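Glucose-6-phosphate isomerase like protein (Thermus thermophilus, PDB 1WIW) probably isomerises sugar phosphates, with likely glucose-6-phosphate and mannose-6-phosphate isomerase activity. Local coordinates at the interface of chains A and B. Coordinates in Å, arbitrary orientation; residue numbers count along the deposited sequence, not the author numbering. Chains: chain A/B, Glucose-6-phosphate isomerase like protein.

The interface of chains A and B. Residues chain A 164, 190; chain B 164, 192, 201, 205-206, 216.
A:Leu190 pushes its two methyl branches into a hydrophobic pocket on chain B, a knob-in-socket contact in which one leucine buries 89 Å² of its surface. A:Leu190 CD1 lies 3.8 Å from B:Leu192 CD1, the two side chains meeting at a slant, and 3.9 Å from CZ, the far ring carbon of B:Phe201. B:Leu206 also lines this side, but it is poorly ordered and its part is less certain. A:Leu190 CD2 meets B:Leu216 tip to tip, 4.0 Å from B:Leu216 CD1. CG of A:Leu190 stands anti to the backbone N (chi1 178°), carrying the isobutyl group toward chain B; chi2 of 60° then turns the two methyls to their separate walls. Cut back to an alanine, this position would probably leave B:Phe201, B:Leu192 and B:Leu216 without their shared apolar partner and open a gap between the chains. Beside the main chain of the knob, the carbonyl O of B:Gly205 approaches A:Leu190 N to 3.3 Å. Farther along, A:Leu164 and B:Leu164 face each other end on, with A:Leu164 CD2 4.1 Å from B:Leu164 CD2, and extend the greasy patch. In the fold, A:Leu190 belongs to a loop, whereas its socket combines helix 198-204, the loop after it, the start of strand 216-221 and the loop residue B:Leu192; both Leu164 copies begin strand 164-168, in the SIS-domain region. The patch forms part of the deposited two-chain interface, which departs from exact two-fold symmetry and may not be the biological one.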
ATOM      1  N   LEU A 164      -0.180 -17.942  -3.001  1.00 12.47           N
ATOM      2  CA  LEU A 164       0.275 -16.581  -2.748  1.00 13.08           C
ATOM      3  C   LEU A 164      -0.939 -15.716  -2.427  1.00 11.46           C
ATOM      4  O   LEU A 164      -1.706 -15.354  -3.319  1.00 12.93           O
ATOM      5  CB  LEU A 164       0.995 -16.032  -3.983  1.00 12.61           C
ATOM      6  CG  LEU A 164       1.452 -14.575  -3.923  1.00 16.38           C
ATOM      7  CD1 LEU A 164       2.365 -14.344  -2.722  1.00 16.76           C
ATOM      8  CD2 LEU A 164       2.175 -14.239  -5.221  1.00 17.92           C
ATOM      9  N   LEU A 190       5.091 -14.987   2.546  1.00 10.42           N
ATOM     10  CA  LEU A 190       4.929 -13.902   1.594  1.00 11.77           C
ATOM     11  C   LEU A 190       3.454 -13.720   1.222  1.00 12.05           C
ATOM     12  O   LEU A 190       2.724 -14.699   1.056  1.00 11.16           O
ATOM     13  CB  LEU A 190       5.740 -14.215   0.334  1.00 12.40           C
ATOM     14  CG  LEU A 190       5.697 -13.252  -0.853  1.00 14.95           C
ATOM     15  CD1 LEU A 190       6.209 -11.880  -0.438  1.00 13.82           C
ATOM     16  CD2 LEU A 190       6.551 -13.825  -1.979  1.00 15.52           C
TER
ATOM     17  N   LEU B 164       8.822 -11.870 -10.129  1.00 11.89           N
ATOM     18  CA  LEU B 164       7.811 -11.114  -9.405  1.00 10.79           C
ATOM     19  C   LEU B 164       8.555  -9.960  -8.750  1.00  9.89           C
ATOM     20  O   LEU B 164       9.228 -10.143  -7.740  1.00  9.78           O
ATOM     21  CB  LEU B 164       7.156 -11.987  -8.330  1.00 10.60           C
ATOM     22  CG  LEU B 164       6.125 -11.297  -7.434  1.00 11.56           C
ATOM     23  CD1 LEU B 164       5.008 -10.719  -8.289  1.00 10.07           C
ATOM     24  CD2 LEU B 164       5.565 -12.299  -6.422  1.00 11.12           C
ATOM     25  N   LEU B 192       4.708  -6.512  -6.349  1.00  9.73           N
ATOM     26  CA  LEU B 192       4.222  -6.217  -5.010  1.00 10.96           C
ATOM     27  C   LEU B 192       5.040  -5.173  -4.291  1.00 10.22           C
ATOM     28  O   LEU B 192       6.137  -4.806  -4.714  1.00  9.02           O
ATOM     29  CB  LEU B 192       4.159  -7.468  -4.136  1.00 11.76           C
ATOM     30  CG  LEU B 192       5.467  -7.968  -3.538  1.00 14.16           C
ATOM     31  CD1 LEU B 192       5.179  -8.775  -2.272  1.00 14.31           C
ATOM     32  CD2 LEU B 192       6.205  -8.788  -4.574  1.00 13.83           C
ATOM     33  N   PHE B 201       9.481  -6.908   7.400  1.00 12.32           N
ATOM     34  CA  PHE B 201       8.872  -7.770   6.399  1.00 11.58           C
ATOM     35  C   PHE B 201       9.948  -8.538   5.622  1.00 12.88           C
ATOM     36  O   PHE B 201       9.845  -9.756   5.423  1.00 12.87           O
ATOM     37  CB  PHE B 201       8.042  -6.901   5.447  1.00 12.75           C
ATOM     38  CG  PHE B 201       7.455  -7.645   4.282  1.00 10.44           C
ATOM     39  CD1 PHE B 201       6.354  -8.478   4.450  1.00 10.41           C
ATOM     40  CD2 PHE B 201       7.989  -7.490   3.008  1.00 11.42           C
ATOM     41  CE1 PHE B 201       5.789  -9.145   3.363  1.00 11.43           C
ATOM     42  CE2 PHE B 201       7.433  -8.153   1.913  1.00 13.38           C
ATOM     43  CZ  PHE B 201       6.330  -8.982   2.095  1.00 11.75           C
ATOM     44  N   GLY B 205       9.328 -12.450   6.322  1.00 25.83           N
ATOM     45  CA  GLY B 205       8.412 -12.945   5.311  1.00 30.14           C
ATOM     46  C   GLY B 205       8.964 -13.486   4.004  1.00 34.06           C
ATOM     47  O   GLY B 205       8.201 -14.016   3.197  1.00 34.11           O
ATOM     48  N   LEU B 206      10.271 -13.380   3.784  1.00 37.68           N
ATOM     49  CA  LEU B 206      10.849 -13.847   2.524  1.00 41.41           C
ATOM     50  C   LEU B 206      11.746 -15.079   2.624  1.00 43.66           C
ATOM     51  O   LEU B 206      12.966 -14.977   2.488  1.00 43.85           O
ATOM     52  CB  LEU B 206      11.631 -12.711   1.863  1.00 41.31           C
ATOM     53  CG  LEU B 206      10.875 -11.394   1.676  1.00 42.25           C
ATOM     54  CD1 LEU B 206      11.782 -10.377   1.001  1.00 42.77           C
ATOM     55  CD2 LEU B 206       9.629 -11.634   0.842  1.00 43.76           C
ATOM     56  N   LEU B 216      11.383 -13.849  -6.765  1.00 13.71           N
ATOM     57  CA  LEU B 216      11.345 -12.417  -6.490  1.00 13.94           C
ATOM     58  C   LEU B 216      12.510 -11.621  -7.074  1.00 13.24           C
ATOM     59  O   LEU B 216      13.627 -12.119  -7.202  1.00 12.23           O
ATOM     60  CB  LEU B 216      11.290 -12.182  -4.981  1.00 15.56           C
ATOM     61  CG  LEU B 216      10.005 -12.585  -4.256  1.00 19.08           C
ATOM     62  CD1 LEU B 216      10.238 -12.557  -2.757  1.00 18.94           C
ATOM     63  CD2 LEU B 216       8.873 -11.637  -4.643  1.00 20.59           C
TER